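Side-chain contacts in ectoine dioxygenase (Sphingopyxis alaskensis, PDB 4MHR), which catalyses the iron- and 2-oxoglutarate-dependent hydroxylation of L-ectoine to 5-hydroxyectoine, a compatible solute that protects cells against osmotic stress: residues V66-L69 with Q70-A73; A115-R118 with L119-A123; H152-F155 with E156-V160; A177-T180 with P181-P185. All coordinates share one frame; numbering follows the deposited sequence.

Contact 1 of 4, residues V66-L69 with Q70-A73; sequences VAFL and QKAA
Gln70 turns its CG away from its own carbonyl carbon (chi1 -69°), while Val66 sets CG1 opposite its backbone N (chi1 172°), and the two side chains meet one helical turn apart. This is an i to i+4 contact within helix 63-78. Val66 CG1 lies 3.9 Å from Gln70 OE1, and the two side chains cross at a slant. Gln70 CG also passes 3.3 Å from the carbonyl oxygen Val66 O, so the start of the side chain lies along the preceding turn. The far end of Gln70 is held outside the helix. Its NE2 donates to Leu176 O, which ties the helix to the loop after strand 169-175. Pro241 touches both Val66 and Gln70.

The backbone beneath is regular alpha helix. Gln70 N donates to Val66 O at 2.9 Å and Ala73 N to Leu69 O at 2.9 Å, with Lys71 and Ala72 bonded likewise to Ala67 and Phe68. Leu69 and Ala72 face inward and pack on Val109 of helix 108-115, where Leu69 also meets Leu113. Phe68 touches Val109 too. Lys71 is on the exposed side. Its chain bends at chi2 and chi3, and Lys71 NZ ends obliquely to the Phe68 ring, 4.4 Å from Phe68 CE1.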
loop_
_atom_site.group_PDB
_atom_site.type_symbol
_atom_site.label_atom_id
_atom_site.label_comp_id
_atom_site.label_asym_id
_atom_site.label_seq_id
_atom_site.Cartn_x
_atom_site.Cartn_y
_atom_site.Cartn_z
ATOM N N VAL A 66 13.767 1.115 14.364
ATOM C CA VAL A 66 12.465 0.418 14.553
ATOM C C VAL A 66 11.784 0.849 15.840
ATOM O O VAL A 66 10.603 1.172 15.834
ATOM C CB VAL A 66 12.614 -1.137 14.469
ATOM C CG1 VAL A 66 11.330 -1.879 14.856
ATOM C CG2 VAL A 66 13.044 -1.572 13.090
ATOM N N ALA A 67 12.513 0.812 16.964
ATOM C CA ALA A 67 11.942 1.215 18.280
ATOM C C ALA A 67 11.453 2.671 18.215
ATOM O O ALA A 67 10.370 3.032 18.678
ATOM C CB ALA A 67 12.983 1.013 19.400
ATOM N N PHE A 68 12.203 3.503 17.521
ATOM C CA PHE A 68 11.809 4.885 17.335
ATOM C C PHE A 68 10.562 5.073 16.506
ATOM O O PHE A 68 9.728 5.933 16.805
ATOM C CB PHE A 68 12.957 5.584 16.622
ATOM C CG PHE A 68 12.713 7.039 16.298
ATOM C CD1 PHE A 68 12.627 7.993 17.317
ATOM C CD2 PHE A 68 12.766 7.492 14.983
ATOM C CE1 PHE A 68 12.494 9.354 17.025
ATOM C CE2 PHE A 68 12.656 8.860 14.681
ATOM C CZ PHE A 68 12.510 9.784 15.707
ATOM N N LEU A 69 10.439 4.322 15.410
ATOM C CA LEU A 69 9.184 4.352 14.635
ATOM C C LEU A 69 8.029 3.820 15.484
ATOM O O LEU A 69 6.926 4.339 15.407
ATOM C CB LEU A 69 9.301 3.511 13.353
ATOM C CG LEU A 69 10.342 3.967 12.304
ATOM C CD1 LEU A 69 10.393 2.897 11.219
ATOM C CD2 LEU A 69 9.933 5.319 11.743
ATOM N N GLN A 70 8.254 2.749 16.249
ATOM C CA GLN A 70 7.180 2.206 17.122
ATOM C C GLN A 70 6.654 3.257 18.147
ATOM O O GLN A 70 5.458 3.446 18.308
ATOM C CB GLN A 70 7.635 0.962 17.836
ATOM C CG GLN A 70 7.812 -0.220 16.892
ATOM C CD GLN A 70 8.402 -1.419 17.578
ATOM O OE1 GLN A 70 9.413 -1.309 18.249
ATOM N NE2 GLN A 70 7.804 -2.568 17.389
ATOM N N LYS A 71 7.582 3.947 18.788
ATOM C CA LYS A 71 7.282 5.027 19.766
ATOM C C LYS A 71 6.522 6.161 19.125
ATOM O O LYS A 71 5.439 6.523 19.624
ATOM C CB LYS A 71 8.586 5.563 20.392
ATOM C CG LYS A 71 8.392 6.527 21.581
ATOM C CD LYS A 71 9.174 7.855 21.427
ATOM C CE LYS A 71 8.685 8.661 20.207
ATOM N NZ LYS A 71 9.265 10.021 20.010
ATOM N N ALA A 72 6.992 6.661 17.965
ATOM C CA ALA A 72 6.254 7.673 17.259
ATOM C C ALA A 72 4.855 7.224 16.921
ATOM O O ALA A 72 3.890 7.992 17.136
ATOM C CB ALA A 72 6.962 8.183 16.010
ATOM N N ALA A 73 4.701 6.000 16.390
ATOM C CA ALA A 73 3.373 5.556 16.002
ATOM C C ALA A 73 2.502 5.448 17.258
ATOM O O ALA A 73 1.340 5.786 17.212
ATOM C CB ALA A 73 3.393 4.185 15.288
#

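Contact 2 of 4, residues A115-R118 with L119-A123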
loop_
_atom_site.group_PDB
_atom_site.type_symbol
_atom_site.label_atom_id
_atom_site.label_comp_id
_atom_site.label_asym_id
_atom_site.label_seq_id
_atom_site.Cartn_x
_atom_site.Cartn_y
_atom_site.Cartn_z
ATOM N N ALA A 115 10.411 9.659 3.100
ATOM C CA ALA A 115 11.473 10.240 2.241
ATOM C C ALA A 115 12.729 9.428 2.282
ATOM O O ALA A 115 13.683 9.694 1.547
ATOM C CB ALA A 115 11.788 11.730 2.648
ATOM N N ASP A 116 12.819 8.475 3.181
ATOM C CA ASP A 116 14.082 7.807 3.342
ATOM C C ASP A 116 14.493 7.013 2.076
ATOM O O ASP A 116 13.683 6.310 1.444
ATOM C CB ASP A 116 13.986 6.869 4.530
ATOM C CG ASP A 116 15.311 6.309 4.930
ATOM O OD1 ASP A 116 15.909 6.934 5.833
ATOM O OD2 ASP A 116 15.746 5.235 4.404
ATOM N N ALA A 117 15.741 7.141 1.711
ATOM C CA ALA A 117 16.299 6.517 0.526
ATOM C C ALA A 117 16.063 4.989 0.463
ATOM O O ALA A 117 15.859 4.435 -0.609
ATOM C CB ALA A 117 17.787 6.789 0.480
ATOM N N ARG A 118 16.061 4.321 1.603
ATOM C CA ARG A 118 15.876 2.896 1.605
ATOM C C ARG A 118 14.468 2.555 1.101
ATOM O O ARG A 118 14.295 1.445 0.658
ATOM C CB ARG A 118 16.075 2.292 2.996
ATOM C CG ARG A 118 17.512 2.254 3.464
ATOM C CD ARG A 118 17.601 2.020 4.975
ATOM N NE ARG A 118 17.277 3.243 5.683
ATOM C CZ ARG A 118 17.469 3.438 6.989
ATOM N NH1 ARG A 118 17.984 2.473 7.768
ATOM N NH2 ARG A 118 17.154 4.606 7.492
ATOM N N LEU A 119 13.499 3.488 1.212
ATOM C CA LEU A 119 12.173 3.314 0.658
ATOM C C LEU A 119 12.051 4.025 -0.683
ATOM O O LEU A 119 11.764 3.398 -1.754
ATOM C CB LEU A 119 11.087 3.743 1.663
ATOM C CG LEU A 119 11.159 3.043 3.012
ATOM C CD1 LEU A 119 9.964 3.411 3.856
ATOM C CD2 LEU A 119 11.236 1.487 2.856
ATOM N N ALA A 120 12.273 5.333 -0.661
ATOM C CA ALA A 120 11.965 6.158 -1.835
ATOM C C ALA A 120 12.786 5.850 -3.112
ATOM O O ALA A 120 12.238 6.032 -4.210
ATOM C CB ALA A 120 12.034 7.654 -1.519
ATOM N N ASP A 121 14.075 5.499 -2.991
ATOM C CA ASP A 121 14.880 5.084 -4.148
ATOM C C ASP A 121 14.418 3.759 -4.752
ATOM O O ASP A 121 14.533 3.562 -5.953
ATOM C CB ASP A 121 16.379 4.963 -3.847
ATOM C CG ASP A 121 17.052 6.351 -3.804
ATOM O OD1 ASP A 121 16.392 7.274 -4.192
ATOM O OD2 ASP A 121 18.167 6.489 -3.341
ATOM N N VAL A 122 13.849 2.916 -3.934
ATOM C CA VAL A 122 13.263 1.658 -4.464
ATOM C C VAL A 122 12.008 1.992 -5.238
ATOM O O VAL A 122 11.795 1.496 -6.373
ATOM C CB VAL A 122 13.019 0.652 -3.328
ATOM C CG1 VAL A 122 12.294 -0.551 -3.804
ATOM C CG2 VAL A 122 14.321 0.139 -2.677
ATOM N N ALA A 123 11.208 2.918 -4.692
ATOM C CA ALA A 123 10.068 3.406 -5.444
ATOM C C ALA A 123 10.454 4.052 -6.782
ATOM O O ALA A 123 9.758 3.851 -7.815
ATOM C CB ALA A 123 9.242 4.413 -4.665
#
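Asp116 O accepts two backbone N-H groups at the start of helix 117-127, where Asp116 is the N-cap. Ala120 N reaches it at 2.7 Å with a nearly straight bond. Leu119 N reaches it at 2.8 Å from above the carbonyl plane. The Asp116 side chain makes the cap. Its OD2 accepts from Arg118 N at 3.0 Å and from Arg118 NE at 2.8 Å, and the two donors come from opposite faces of the carboxylate. Arg118 NH2 bonds to Asp116 OD1, so the guanidinium grips the carboxylate side-on through NE and NH2. A bend at chi3 (-76°) turns the guanidinium back to Asp116. Arg112 pairs with Asp116 OD1, and Glu65 pairs with Arg118 NH2. Replacing Arg118 with a leucine would probably leave Glu65 without this partner and Asp116 less firmly fixed at the cap.

Further along, Leu119 points into the fold, onto Leu269 and Tyr271 of strand 264-273 and Met172 of strand 169-175. Asp121 forms salt bridges with Arg124 and Arg305, which hold its carboxylate. Its OD2 also lies 3.9 Å from Ala117 CB, and Val122 CG2 sits 3.6 Å from Arg118 O.

Contact 3 of 4, residues H152-F155 with E156-V160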
loop_
_atom_site.group_PDB
_atom_site.type_symbol
_atom_site.label_atom_id
_atom_site.label_comp_id
_atom_site.label_asym_id
_atom_site.label_seq_id
_atom_site.Cartn_x
_atom_site.Cartn_y
_atom_site.Cartn_z
ATOM N N HIS A 152 -9.353 -6.683 -2.514
ATOM C CA HIS A 152 -9.463 -5.612 -3.483
ATOM C C HIS A 152 -8.073 -5.353 -4.100
ATOM O O HIS A 152 -6.994 -5.794 -3.579
ATOM C CB HIS A 152 -9.981 -4.309 -2.802
ATOM C CG HIS A 152 -9.093 -3.850 -1.681
ATOM N ND1 HIS A 152 -8.911 -4.601 -0.528
ATOM C CD2 HIS A 152 -8.239 -2.800 -1.580
ATOM C CE1 HIS A 152 -8.031 -4.006 0.265
ATOM N NE2 HIS A 152 -7.608 -2.910 -0.349
ATOM N N SER A 153 -8.155 -4.685 -5.236
ATOM C CA SER A 153 -7.038 -4.061 -5.909
ATOM C C SER A 153 -7.121 -2.575 -5.609
ATOM O O SER A 153 -8.059 -1.930 -5.982
ATOM C CB SER A 153 -7.162 -4.236 -7.408
ATOM O OG SER A 153 -6.268 -3.262 -8.065
ATOM N N ASP A 154 -6.143 -2.014 -4.970
ATOM C CA ASP A 154 -6.133 -0.566 -4.761
ATOM C C ASP A 154 -6.278 0.204 -6.053
ATOM O O ASP A 154 -6.951 1.242 -6.082
ATOM C CB ASP A 154 -4.804 -0.144 -4.127
ATOM C CG ASP A 154 -4.632 -0.675 -2.691
ATOM O OD1 ASP A 154 -5.637 -0.831 -1.980
ATOM O OD2 ASP A 154 -3.477 -0.893 -2.293
ATOM N N PHE A 155 -5.685 -0.307 -7.145
ATOM C CA PHE A 155 -5.665 0.469 -8.363
ATOM C C PHE A 155 -7.071 0.666 -8.896
ATOM O O PHE A 155 -7.388 1.697 -9.479
ATOM C CB PHE A 155 -4.742 -0.125 -9.394
ATOM C CG PHE A 155 -4.861 0.559 -10.744
ATOM C CD1 PHE A 155 -4.262 1.807 -10.934
ATOM C CD2 PHE A 155 -5.627 -0.026 -11.777
ATOM C CE1 PHE A 155 -4.391 2.465 -12.143
ATOM C CE2 PHE A 155 -5.759 0.628 -13.000
ATOM C CZ PHE A 155 -5.150 1.894 -13.158
ATOM N N GLU A 156 -7.943 -0.338 -8.742
ATOM C CA GLU A 156 -9.294 -0.230 -9.314
ATOM C C GLU A 156 -10.030 0.955 -8.667
ATOM O O GLU A 156 -10.703 1.722 -9.375
ATOM C CB GLU A 156 -10.092 -1.520 -9.191
ATOM C CG GLU A 156 -11.374 -1.597 -10.029
ATOM C CD GLU A 156 -12.630 -1.028 -9.316
ATOM O OE1 GLU A 156 -12.515 -0.658 -8.159
ATOM O OE2 GLU A 156 -13.712 -0.909 -9.979
ATOM N N THR A 157 -9.841 1.136 -7.348
ATOM C CA THR A 157 -10.333 2.331 -6.678
ATOM C C THR A 157 -9.625 3.615 -7.059
ATOM O O THR A 157 -10.282 4.642 -7.322
ATOM C CB THR A 157 -10.314 2.154 -5.178
ATOM O OG1 THR A 157 -11.224 1.116 -4.871
ATOM C CG2 THR A 157 -10.675 3.460 -4.392
ATOM N N TRP A 158 -8.300 3.597 -7.040
ATOM C CA TRP A 158 -7.542 4.791 -7.394
ATOM C C TRP A 158 -7.902 5.296 -8.805
ATOM O O TRP A 158 -8.006 6.482 -9.038
ATOM C CB TRP A 158 -6.033 4.585 -7.201
ATOM C CG TRP A 158 -5.663 4.320 -5.783
ATOM C CD1 TRP A 158 -6.428 4.630 -4.654
ATOM C CD2 TRP A 158 -4.485 3.662 -5.291
ATOM N NE1 TRP A 158 -5.792 4.222 -3.522
ATOM C CE2 TRP A 158 -4.590 3.630 -3.863
ATOM C CE3 TRP A 158 -3.375 3.059 -5.911
ATOM C CZ2 TRP A 158 -3.608 3.055 -3.044
ATOM C CZ3 TRP A 158 -2.401 2.447 -5.119
ATOM C CH2 TRP A 158 -2.522 2.435 -3.679
ATOM N N HIS A 159 -8.117 4.398 -9.713
ATOM C CA HIS A 159 -8.448 4.751 -11.056
ATOM C C HIS A 159 -9.909 5.278 -11.130
ATOM O O HIS A 159 -10.148 6.423 -11.536
ATOM C CB HIS A 159 -8.300 3.516 -11.909
ATOM C CG HIS A 159 -8.642 3.731 -13.346
ATOM N ND1 HIS A 159 -7.841 4.461 -14.206
ATOM C CD2 HIS A 159 -9.716 3.346 -14.065
ATOM C CE1 HIS A 159 -8.404 4.472 -15.400
ATOM N NE2 HIS A 159 -9.533 3.790 -15.344
ATOM N N VAL A 160 -10.859 4.442 -10.709
ATOM C CA VAL A 160 -12.301 4.761 -10.827
ATOM C C VAL A 160 -12.651 5.973 -9.985
ATOM O O VAL A 160 -13.321 6.901 -10.474
ATOM C CB VAL A 160 -13.222 3.594 -10.450
ATOM C CG1 VAL A 160 -14.703 4.067 -10.363
ATOM C CG2 VAL A 160 -13.093 2.513 -11.476
HETATM O O HOH W 1 -10.465 -1.401 -4.871
#
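Asp154 and Trp158 form an i to i+4 CH-pi contact in the first turn of helix 154-162, which follows the strand carrying His152 in this cupin fold. The two side chains run side by side. Asp154 CB sits over one face of the indole, 3.5 Å from the centroid of its six-membered ring and 11° off the ring normal. The carboxylate lies near the same end, with Asp154 OD2 3.7 Å from Trp158 CH2. Both residues set CG opposite the carbonyl carbon (chi1 -67° and -63°), which points them the same way. Asp154, His152 and His253 bind the iron, absent from this apo structure, as a facial triad of two histidines and one carboxylate. Trp158 is important for ectoine stabilization, so this contact joins the metal site to the substrate site. The side chain of Gln135, an ectoine ligand, is about 4 Å from that of Trp158.

Phe155 and His159 also lie side by side, but with roles reversed. CB of the later residue, His159, lies 4.0 Å from the Phe155 ring centroid, over its face. The rings themselves are slid apart and barely overlap. Ser153 is the N-cap: its OG accepts weak bonds from Phe155 N and Glu156 N, and bonds to Asn250. A water joins Ser153 O to Thr157 OG1, at 2.7 Å from the former. Trp158 meets His134 edge-to-face, and Tyr13 meets Phe155 likewise. Strand 264-273 touches Asp154 through Phe268 and Trp158 through Val270, and strand 169-175 reaches both through Ser171.

Contact 4 of 4, residues A177-T180 with P181-P185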
loop_
_atom_site.group_PDB
_atom_site.type_symbol
_atom_site.label_atom_id
_atom_site.label_comp_id
_atom_site.label_asym_id
_atom_site.label_seq_id
_atom_site.Cartn_x
_atom_site.Cartn_y
_atom_site.Cartn_z
ATOM N N ALA A 177 4.292 -3.813 14.371
ATOM C CA ALA A 177 4.035 -4.886 15.306
ATOM C C ALA A 177 4.217 -6.099 14.449
ATOM O O ALA A 177 3.816 -6.075 13.234
ATOM C CB ALA A 177 2.609 -4.835 15.782
ATOM N N GLU A 178 4.759 -7.143 15.065
ATOM C CA GLU A 178 4.995 -8.433 14.385
ATOM C C GLU A 178 3.744 -8.961 13.706
ATOM O O GLU A 178 2.663 -9.010 14.331
ATOM C CB GLU A 178 5.471 -9.541 15.362
ATOM C CG GLU A 178 5.327 -10.992 14.831
ATOM C CD GLU A 178 6.611 -11.644 14.331
ATOM O OE1 GLU A 178 7.680 -11.330 14.886
ATOM O OE2 GLU A 178 6.560 -12.484 13.383
ATOM N N ASN A 179 3.926 -9.395 12.458
ATOM C CA ASN A 179 2.945 -10.247 11.783
ATOM C C ASN A 179 3.326 -11.698 11.769
ATOM O O ASN A 179 4.442 -12.014 11.284
ATOM C CB ASN A 179 2.702 -9.763 10.356
ATOM C CG ASN A 179 1.585 -8.721 10.323
ATOM O OD1 ASN A 179 0.633 -8.791 11.104
ATOM N ND2 ASN A 179 1.686 -7.795 9.459
ATOM N N THR A 180 2.401 -12.542 12.290
ATOM C CA THR A 180 2.583 -13.966 12.379
ATOM C C THR A 180 1.590 -14.587 11.445
ATOM O O THR A 180 0.774 -13.904 10.794
ATOM C CB THR A 180 2.384 -14.532 13.791
ATOM O OG1 THR A 180 0.990 -14.741 14.041
ATOM C CG2 THR A 180 2.962 -13.588 14.850
ATOM N N PRO A 181 1.639 -15.897 11.357
ATOM C CA PRO A 181 0.627 -16.480 10.505
ATOM C C PRO A 181 -0.814 -16.311 11.110
ATOM O O PRO A 181 -1.784 -16.436 10.373
ATOM C CB PRO A 181 1.083 -17.933 10.386
ATOM C CG PRO A 181 2.541 -17.886 10.740
ATOM C CD PRO A 181 2.639 -16.877 11.806
ATOM N N HIS A 182 -0.924 -15.941 12.390
ATOM C CA HIS A 182 -2.196 -16.114 13.139
ATOM C C HIS A 182 -2.995 -14.865 13.382
ATOM O O HIS A 182 -4.208 -14.977 13.701
ATOM C CB HIS A 182 -1.957 -16.730 14.477
ATOM C CG HIS A 182 -1.071 -17.931 14.422
ATOM N ND1 HIS A 182 -1.400 -19.052 13.705
ATOM C CD2 HIS A 182 0.151 -18.153 14.945
ATOM C CE1 HIS A 182 -0.405 -19.913 13.778
ATOM N NE2 HIS A 182 0.527 -19.407 14.557
ATOM N N ASN A 183 -2.354 -13.694 13.267
ATOM C CA ASN A 183 -3.041 -12.449 13.627
ATOM C C ASN A 183 -3.617 -11.678 12.430
ATOM O O ASN A 183 -3.653 -10.481 12.422
ATOM C CB ASN A 183 -2.213 -11.559 14.569
ATOM C CG ASN A 183 -0.948 -10.973 13.932
ATOM O OD1 ASN A 183 -0.385 -11.521 13.010
ATOM N ND2 ASN A 183 -0.475 -9.903 14.501
ATOM N N GLY A 184 -4.023 -12.396 11.404
ATOM C CA GLY A 184 -4.562 -11.769 10.191
ATOM C C GLY A 184 -3.550 -10.910 9.424
ATOM O O GLY A 184 -3.806 -9.791 9.168
ATOM N N PRO A 185 -2.407 -11.473 9.025
ATOM C CA PRO A 185 -1.468 -10.725 8.147
ATOM C C PRO A 185 -2.074 -10.457 6.762
ATOM O O PRO A 185 -3.028 -11.114 6.334
ATOM C CB PRO A 185 -0.301 -11.701 7.997
ATOM C CG PRO A 185 -0.957 -13.075 8.055
ATOM C CD PRO A 185 -2.088 -12.914 9.086
#
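Pro181 follows Thr180 directly and begins the turn, bringing the next residue back to the Thr180 side chain. His182 N then donates to Thr180 OG1 at 2.8 Å, a nearly straight bond. This is an ST turn, in which a threonine hydroxyl accepts the N-H two residues on. With OG1 between the backbone N and the carbonyl carbon (chi1 83°), Thr180 has its hydroxyl where this N-H can reach it.

Asn183 comes next, and its amide bonds to two backbone sites of the preceding segment. Its OD1 accepts from Thr180 N at 3.1 Å. Its ND2 donates to Glu178 O at 3.3 Å, in the carbonyl plane. The side chains of Asn183 and Asn179 cross at about a right angle, their amide planes 67° apart, and Asn179 OD1 takes a bond from Arg264 NE. An alanine in place of Asn183 would probably leave Thr180 N and Glu178 O without these side-chain partners and the two halves of the loop less firmly joined.

The carbonyl oxygen of Gly184 accepts from Lys141 NZ, the 2-oxoglutarate-binding lysine. Pro185 closes the segment. Its ring turns back to Thr180, with CG 3.3 Å from Thr180 O, and CB lies 4.2 Å from Asn179 CG. The loop runs between strands 169-175 and 187-188. Strand 264-273 flanks it, where Arg264 touches Asn183 and Ala265 touches Ala177.

How the contacts relate
The four contacts follow one another along the chain, and none nests in or crosses another. Each is local, so each closes only a helical turn or a tight loop. Contact 1 lies on helix 63-78, which packs on helix 108-115. Contact 2 comes at the start of the next helix, 117-127, which lies against the large antiparallel sheet. Contact 3 opens helix 154-162 at the iron site, on the opposite side of the chain's centre from contacts 1 and 2. Contact 4 is the loop beyond strand 169-175. It returns near contact 1, nearest atoms about 5 Å apart without touching; Leu176 lies just before it.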